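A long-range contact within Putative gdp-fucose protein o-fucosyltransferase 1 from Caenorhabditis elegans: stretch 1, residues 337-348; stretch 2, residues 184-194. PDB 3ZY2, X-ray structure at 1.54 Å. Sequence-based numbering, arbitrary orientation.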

ATOM      1  N   SER A 337      -8.035  15.414 -19.006  1.00 10.22           N
ATOM      2  CA  SER A 337      -9.369  15.688 -19.566  1.00 10.64           C
ATOM      3  C   SER A 337     -10.438  15.648 -18.481  1.00 10.72           C
ATOM      4  O   SER A 337     -11.408  16.413 -18.548  1.00 10.24           O
ATOM      5  CB  SER A 337      -9.745  14.698 -20.682  1.00 11.25           C
ATOM      6  OG  SER A 337      -9.281  15.125 -21.970  1.00 11.98           O
ATOM      7  N   HIS A 338     -10.254  14.776 -17.476  1.00 10.91           N
ATOM      8  CA  HIS A 338     -11.316  14.584 -16.458  1.00 10.90           C
ATOM      9  C   HIS A 338     -11.472  15.848 -15.613  1.00 11.03           C
ATOM     10  O   HIS A 338     -12.587  16.207 -15.227  1.00 11.06           O
ATOM     11  CB  HIS A 338     -11.017  13.347 -15.594  1.00 11.44           C
ATOM     12  CG  HIS A 338     -12.190  12.785 -14.827  1.00 11.33           C
ATOM     13  ND1 HIS A 338     -13.498  13.232 -14.899  1.00 15.69           N
ATOM     14  CD2 HIS A 338     -12.200  11.745 -13.961  1.00  9.69           C
ATOM     15  CE1 HIS A 338     -14.254  12.489 -14.099  1.00 11.70           C
ATOM     16  NE2 HIS A 338     -13.486  11.593 -13.511  1.00 16.06           N
ATOM     17  N   ILE A 339     -10.366  16.558 -15.379  1.00  9.96           N
ATOM     18  CA  ILE A 339     -10.442  17.869 -14.718  1.00  9.83           C
ATOM     19  C   ILE A 339     -11.415  18.780 -15.483  1.00 10.72           C
ATOM     20  O   ILE A 339     -12.304  19.397 -14.888  1.00 11.77           O
ATOM     21  CB  ILE A 339      -9.055  18.560 -14.673  1.00  9.90           C
ATOM     22  CG1 ILE A 339      -8.141  17.843 -13.676  1.00 10.32           C
ATOM     23  CG2 ILE A 339      -9.266  20.035 -14.247  1.00 10.55           C
ATOM     24  CD1 ILE A 339      -6.694  18.311 -13.759  1.00 11.37           C
ATOM     25  N   VAL A 340     -11.256  18.838 -16.802  1.00 10.56           N
ATOM     26  CA  VAL A 340     -12.092  19.719 -17.619  1.00 10.48           C
ATOM     27  C   VAL A 340     -13.553  19.264 -17.561  1.00 10.71           C
ATOM     28  O   VAL A 340     -14.449  20.091 -17.394  1.00 11.42           O
ATOM     29  CB  VAL A 340     -11.666  19.746 -19.090  1.00 10.75           C
ATOM     30  CG1 VAL A 340     -12.519  20.760 -19.857  1.00 11.65           C
ATOM     31  CG2 VAL A 340     -10.201  20.107 -19.240  1.00 10.46           C
ATOM     32  N   LYS A 341     -13.787  17.966 -17.734  1.00 10.19           N
ATOM     33  CA  LYS A 341     -15.150  17.418 -17.702  1.00 10.67           C
ATOM     34  C   LYS A 341     -15.849  17.783 -16.392  1.00 11.53           C
ATOM     35  O   LYS A 341     -16.990  18.279 -16.420  1.00 12.15           O
ATOM     36  CB  LYS A 341     -15.110  15.886 -17.867  1.00 10.88           C
ATOM     37  CG  LYS A 341     -16.477  15.210 -17.800  1.00 13.28           C
ATOM     38  CD  LYS A 341     -17.410  15.782 -18.875  1.00 15.58           C
ATOM     39  CE  LYS A 341     -18.615  14.886 -19.174  1.00 17.17           C
ATOM     40  NZ  LYS A 341     -19.437  14.551 -17.960  1.00 17.33           N
ATOM     41  N   ARG A 342     -15.181  17.574 -15.255  1.00 11.78           N
ATOM     42  CA  ARG A 342     -15.776  17.906 -13.953  1.00 11.64           C
ATOM     43  C   ARG A 342     -16.025  19.404 -13.764  1.00 11.96           C
ATOM     44  O   ARG A 342     -17.043  19.805 -13.167  1.00 11.86           O
ATOM     45  CB  ARG A 342     -14.896  17.384 -12.812  1.00 11.88           C
ATOM     46  CG  ARG A 342     -14.820  15.864 -12.780  1.00 11.49           C
ATOM     47  CD  ARG A 342     -14.087  15.353 -11.535  1.00 10.99           C
ATOM     48  NE  ARG A 342     -12.745  15.922 -11.407  1.00 10.45           N
ATOM     49  CZ  ARG A 342     -11.621  15.222 -11.519  1.00 11.65           C
ATOM     50  NH1 ARG A 342     -11.649  13.919 -11.784  1.00 13.03           N
ATOM     51  NH2 ARG A 342     -10.461  15.834 -11.330  1.00 12.07           N
ATOM     52  N   GLU A 343     -15.101  20.221 -14.258  1.00 11.45           N
ATOM     53  CA  GLU A 343     -15.279  21.663 -14.151  1.00 12.10           C
ATOM     54  C   GLU A 343     -16.500  22.075 -14.965  1.00 12.83           C
ATOM     55  O   GLU A 343     -17.369  22.835 -14.496  1.00 12.84           O
ATOM     56  CB  GLU A 343     -14.014  22.407 -14.604  1.00 12.36           C
ATOM     57  CG  GLU A 343     -14.226  23.933 -14.504  1.00 15.71           C
ATOM     58  CD  GLU A 343     -12.958  24.750 -14.681  1.00 17.76           C
ATOM     59  OE1 GLU A 343     -11.873  24.164 -14.561  1.00 19.04           O
ATOM     60  OE2 GLU A 343     -13.071  25.980 -14.890  1.00 20.84           O
ATOM     61  N   ARG A 344     -16.587  21.548 -16.172  1.00 12.46           N
ATOM     62  CA  ARG A 344     -17.718  21.881 -17.043  1.00 11.91           C
ATOM     63  C   ARG A 344     -19.030  21.364 -16.481  1.00 12.93           C
ATOM     64  O   ARG A 344     -20.065  22.020 -16.608  1.00 14.61           O
ATOM     65  CB  ARG A 344     -17.480  21.359 -18.449  1.00 12.02           C
ATOM     66  CG  ARG A 344     -16.298  22.079 -19.103  1.00 11.07           C
ATOM     67  CD  ARG A 344     -16.059  21.548 -20.535  1.00  9.64           C
ATOM     68  NE  ARG A 344     -17.152  21.905 -21.469  1.00 11.80           N
ATOM     69  CZ  ARG A 344     -17.299  23.107 -22.022  1.00 12.10           C
ATOM     70  NH1 ARG A 344     -16.426  24.080 -21.754  1.00 13.98           N
ATOM     71  NH2 ARG A 344     -18.324  23.346 -22.849  1.00 12.11           N
ATOM     72  N   ASP A 345     -18.983  20.219 -15.818  1.00 12.04           N
ATOM     73  CA  ASP A 345     -20.197  19.671 -15.213  1.00 13.49           C
ATOM     74  C   ASP A 345     -20.655  20.439 -13.978  1.00 14.13           C
ATOM     75  O   ASP A 345     -21.864  20.525 -13.726  1.00 15.84           O
ATOM     76  CB  ASP A 345     -19.912  18.245 -14.790  1.00 13.62           C
ATOM     77  CG  ASP A 345     -19.931  17.252 -15.948  1.00 14.12           C
ATOM     78  OD1 ASP A 345     -20.371  17.591 -17.076  1.00 16.56           O
ATOM     79  OD2 ASP A 345     -19.548  16.084 -15.689  1.00 17.86           O
ATOM     80  N   HIS A 346     -19.708  20.949 -13.183  1.00 14.26           N
ATOM     81  CA  HIS A 346     -20.012  21.346 -11.797  1.00 15.60           C
ATOM     82  C   HIS A 346     -19.699  22.764 -11.365  1.00 16.07           C
ATOM     83  O   HIS A 346     -20.203  23.185 -10.326  1.00 17.68           O
ATOM     84  CB  HIS A 346     -19.318  20.398 -10.804  1.00 15.81           C
ATOM     85  CG  HIS A 346     -19.707  18.960 -10.982  1.00 15.11           C
ATOM     86  ND1 HIS A 346     -20.973  18.490 -10.681  1.00 20.27           N
ATOM     87  CD2 HIS A 346     -18.999  17.894 -11.426  1.00 18.85           C
ATOM     88  CE1 HIS A 346     -21.022  17.197 -10.954  1.00 22.93           C
ATOM     89  NE2 HIS A 346     -19.843  16.812 -11.402  1.00 21.43           N
ATOM     90  N   ALA A 347     -18.881  23.498 -12.120  1.00 16.39           N
ATOM     91  CA  ALA A 347     -18.469  24.840 -11.669  1.00 17.07           C
ATOM     92  C   ALA A 347     -19.654  25.787 -11.605  1.00 18.69           C
ATOM     93  O   ALA A 347     -19.731  26.629 -10.700  1.00 19.68           O
ATOM     94  CB  ALA A 347     -17.381  25.423 -12.550  1.00 16.45           C
ATOM     95  N   GLY A 348     -20.550  25.636 -12.567  1.00 18.17           N
ATOM     96  CA  GLY A 348     -21.738  26.465 -12.631  1.00 19.66           C
ATOM     97  C   GLY A 348     -22.965  25.747 -12.156  1.00 20.65           C
ATOM     98  O   GLY A 348     -22.949  24.597 -11.695  1.00 22.10           O
TER
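Stretch 2 (184-194) VWSIQKYLRWS

How does stretch 2 lie on stretch 1? A 3-10 segment runs through residues 186-190 and then opens into an extended tail, against a helix that enters from earlier in the chain and carries Ser337 through Asp345. The order is mixed: Trp185 meets His338 and Arg342, Gln188 sits beside Glu343, Lys189 packs at Ala347 (CA to CA 4.2 Å), and Trp193 returns to Glu343 and Ile339.

What holds Gln188 at the centre? Its CB points toward the helix, and chi1 t with chi2 p folds the chain so that OE1 accepts from Arg342 NE at 2.8 Å and from Arg342 NH2 at 2.9 Å. Arg342, m at chi1 and chi3, presents this edge of its guanidinium, while its CD packs 3.7 Å from Trp185 CB.

Why is Glu343 extended? Its CB points sideways, so t at chi1 and chi2 carries the carboxylate out to Trp193, whose NE1 donates to Glu343 OE1 at 2.8 Å. A water bridges that same OE1 to Gln188 NE2 and Leu191 O.

How do the rings pack? His338 turns its edge to the face of the Trp185 five-membered ring, with planes at 79°. His346, chi1 m, lays its ring over the backbone: Ser186 CA lies 3.6 Å from the His346 ring centroid, almost on the ring normal.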

ATOM      1  N   VAL A 184     -17.239  11.977  -5.503  1.00 17.42           N
ATOM      2  CA  VAL A 184     -16.472  13.175  -5.171  1.00 17.49           C
ATOM      3  C   VAL A 184     -16.282  14.094  -6.373  1.00 15.65           C
ATOM      4  O   VAL A 184     -15.692  15.161  -6.238  1.00 15.92           O
ATOM      5  CB  VAL A 184     -15.074  12.873  -4.554  1.00 16.77           C
ATOM      6  CG1 VAL A 184     -15.228  12.053  -3.253  1.00 18.99           C
ATOM      7  CG2 VAL A 184     -14.120  12.221  -5.579  1.00 17.37           C
ATOM      8  N   TRP A 185     -16.771  13.690  -7.543  1.00 14.72           N
ATOM      9  CA  TRP A 185     -16.525  14.485  -8.757  1.00 14.41           C
ATOM     10  C   TRP A 185     -17.088  15.905  -8.628  1.00 13.70           C
ATOM     11  O   TRP A 185     -16.463  16.864  -9.138  1.00 13.61           O
ATOM     12  CB  TRP A 185     -17.062  13.827 -10.024  1.00 14.08           C
ATOM     13  CG  TRP A 185     -16.386  12.551 -10.370  1.00 14.55           C
ATOM     14  CD1 TRP A 185     -15.155  12.123  -9.934  1.00 14.05           C
ATOM     15  CD2 TRP A 185     -16.850  11.565 -11.291  1.00 14.89           C
ATOM     16  NE1 TRP A 185     -14.858  10.889 -10.485  1.00 15.98           N
ATOM     17  CE2 TRP A 185     -15.884  10.529 -11.321  1.00 15.35           C
ATOM     18  CE3 TRP A 185     -18.018  11.428 -12.062  1.00 17.88           C
ATOM     19  CZ2 TRP A 185     -16.039   9.383 -12.110  1.00 16.91           C
ATOM     20  CZ3 TRP A 185     -18.174  10.293 -12.833  1.00 19.85           C
ATOM     21  CH2 TRP A 185     -17.191   9.278 -12.853  1.00 18.52           C
ATOM     22  N   SER A 186     -18.231  16.063  -7.955  1.00 15.27           N
ATOM     23  CA  SER A 186     -18.819  17.385  -7.783  1.00 15.23           C
ATOM     24  C   SER A 186     -17.984  18.353  -6.955  1.00 15.36           C
ATOM     25  O   SER A 186     -18.187  19.554  -7.031  1.00 16.52           O
ATOM     26  CB  SER A 186     -20.236  17.255  -7.201  1.00 16.77           C
ATOM     27  OG  SER A 186     -20.162  16.714  -5.902  1.00 18.99           O
ATOM     28  N   ILE A 187     -17.010  17.840  -6.191  1.00 14.54           N
ATOM     29  CA  ILE A 187     -16.128  18.711  -5.422  1.00 14.88           C
ATOM     30  C   ILE A 187     -15.285  19.617  -6.342  1.00 13.93           C
ATOM     31  O   ILE A 187     -14.817  20.663  -5.905  1.00 14.72           O
ATOM     32  CB  ILE A 187     -15.286  17.873  -4.410  1.00 14.41           C
ATOM     33  CG1 ILE A 187     -16.252  17.172  -3.454  1.00 15.09           C
ATOM     34  CG2 ILE A 187     -14.266  18.746  -3.613  1.00 16.07           C
ATOM     35  CD1 ILE A 187     -15.564  16.208  -2.480  1.00 15.71           C
ATOM     36  N   GLN A 188     -15.138  19.244  -7.622  1.00 13.29           N
ATOM     37  CA  GLN A 188     -14.432  20.100  -8.569  1.00 13.49           C
ATOM     38  C   GLN A 188     -15.055  21.506  -8.652  1.00 13.51           C
ATOM     39  O   GLN A 188     -14.379  22.470  -9.005  1.00 13.00           O
ATOM     40  CB  GLN A 188     -14.407  19.434  -9.942  1.00 13.73           C
ATOM     41  CG  GLN A 188     -13.449  20.105 -10.954  1.00 15.43           C
ATOM     42  CD  GLN A 188     -12.002  19.623 -10.857  1.00 15.60           C
ATOM     43  OE1 GLN A 188     -11.731  18.422 -10.777  1.00 14.74           O
ATOM     44  NE2 GLN A 188     -11.053  20.563 -10.891  1.00 16.55           N
ATOM     45  N   LYS A 189     -16.334  21.619  -8.265  1.00 13.39           N
ATOM     46  CA  LYS A 189     -17.014  22.934  -8.198  1.00 15.35           C
ATOM     47  C   LYS A 189     -16.184  23.951  -7.381  1.00 15.97           C
ATOM     48  O   LYS A 189     -16.157  25.157  -7.672  1.00 16.55           O
ATOM     49  CB  LYS A 189     -18.416  22.758  -7.588  1.00 16.45           C
ATOM     50  CG  LYS A 189     -19.124  24.048  -7.275  1.00 20.89           C
ATOM     51  CD  LYS A 189     -20.493  23.762  -6.677  1.00 25.75           C
ATOM     52  CE  LYS A 189     -20.920  24.858  -5.712  1.00 33.18           C
ATOM     53  NZ  LYS A 189     -21.041  26.196  -6.360  1.00 36.51           N
ATOM     54  N   TYR A 190     -15.470  23.428  -6.382  1.00 15.31           N
ATOM     55  CA  TYR A 190     -14.758  24.249  -5.411  1.00 15.59           C
ATOM     56  C   TYR A 190     -13.305  24.457  -5.761  1.00 14.32           C
ATOM     57  O   TYR A 190     -12.576  25.073  -4.988  1.00 15.28           O
ATOM     58  CB  TYR A 190     -14.893  23.652  -3.999  1.00 15.78           C
ATOM     59  CG  TYR A 190     -16.329  23.486  -3.593  1.00 17.23           C
ATOM     60  CD1 TYR A 190     -17.054  24.573  -3.158  1.00 20.39           C
ATOM     61  CD2 TYR A 190     -16.952  22.251  -3.678  1.00 18.66           C
ATOM     62  CE1 TYR A 190     -18.391  24.443  -2.790  1.00 21.54           C
ATOM     63  CE2 TYR A 190     -18.278  22.098  -3.300  1.00 20.18           C
ATOM     64  CZ  TYR A 190     -18.981  23.206  -2.870  1.00 22.72           C
ATOM     65  OH  TYR A 190     -20.297  23.064  -2.499  1.00 27.19           O
ATOM     66  N   LEU A 191     -12.901  23.978  -6.932  1.00 13.16           N
ATOM     67  CA  LEU A 191     -11.546  24.281  -7.456  1.00 12.73           C
ATOM     68  C   LEU A 191     -11.698  25.283  -8.589  1.00 13.32           C
ATOM     69  O   LEU A 191     -12.036  24.923  -9.722  1.00 14.22           O
ATOM     70  CB  LEU A 191     -10.819  23.017  -7.930  1.00 13.55           C
ATOM     71  CG  LEU A 191     -10.628  21.919  -6.868  1.00 14.53           C
ATOM     72  CD1 LEU A 191      -9.754  20.810  -7.392  1.00 13.54           C
ATOM     73  CD2 LEU A 191     -10.087  22.410  -5.535  1.00 18.30           C
ATOM     74  N   ARG A 192     -11.448  26.547  -8.258  1.00 13.17           N
ATOM     75  CA  ARG A 192     -11.622  27.669  -9.180  1.00 13.36           C
ATOM     76  C   ARG A 192     -10.233  28.206  -9.485  1.00 13.21           C
ATOM     77  O   ARG A 192      -9.483  28.520  -8.565  1.00 13.42           O
ATOM     78  CB  ARG A 192     -12.457  28.757  -8.507  1.00 15.23           C
ATOM     79  CG  ARG A 192     -12.630  29.997  -9.388  1.00 16.61           C
ATOM     80  CD  ARG A 192     -13.623  30.962  -8.798  1.00 20.48           C
ATOM     81  NE  ARG A 192     -14.958  30.355  -8.717  1.00 22.18           N
ATOM     82  CZ  ARG A 192     -15.998  30.897  -8.092  1.00 26.92           C
ATOM     83  NH1 ARG A 192     -15.890  32.077  -7.483  1.00 27.29           N
ATOM     84  NH2 ARG A 192     -17.153  30.251  -8.078  1.00 28.09           N
ATOM     85  N   TRP A 193      -9.886  28.320 -10.767  1.00 12.59           N
ATOM     86  CA  TRP A 193      -8.556  28.804 -11.141  1.00 13.10           C
ATOM     87  C   TRP A 193      -8.242  30.146 -10.522  1.00 13.50           C
ATOM     88  O   TRP A 193      -9.106  31.027 -10.419  1.00 15.02           O
ATOM     89  CB  TRP A 193      -8.367  28.878 -12.666  1.00 12.00           C
ATOM     90  CG  TRP A 193      -8.602  27.535 -13.290  1.00 12.07           C
ATOM     91  CD1 TRP A 193      -9.724  27.133 -13.966  1.00 13.54           C
ATOM     92  CD2 TRP A 193      -7.738  26.396 -13.221  1.00 11.93           C
ATOM     93  NE1 TRP A 193      -9.593  25.819 -14.345  1.00 13.97           N
ATOM     94  CE2 TRP A 193      -8.388  25.339 -13.901  1.00 12.07           C
ATOM     95  CE3 TRP A 193      -6.470  26.161 -12.659  1.00 13.46           C
ATOM     96  CZ2 TRP A 193      -7.817  24.056 -14.023  1.00 12.93           C
ATOM     97  CZ3 TRP A 193      -5.896  24.893 -12.792  1.00 14.19           C
ATOM     98  CH2 TRP A 193      -6.571  23.860 -13.485  1.00 14.13           C
ATOM     99  N   SER A 194      -6.975  30.309 -10.145  1.00 13.38           N
ATOM    100  CA  SER A 194      -6.511  31.583  -9.602  1.00 14.23           C
ATOM    101  C   SER A 194      -6.858  32.700 -10.578  1.00 15.29           C
ATOM    102  O   SER A 194      -7.005  32.476 -11.808  1.00 14.91           O
ATOM    103  CB  SER A 194      -5.002  31.531  -9.375  1.00 15.48           C
ATOM    104  OG  SER A 194      -4.325  31.349 -10.622  1.00 16.45           O
TER
HETATM  105  O   HOH W   1     -11.445  23.239 -11.835  1.00 20.13           O
HETATM  106  O   HOH W   2     -17.790  27.224  -8.761  1.00 28.85           O
HETATM  107  O   HOH W   3     -12.480  27.842 -12.518  1.00 19.52           O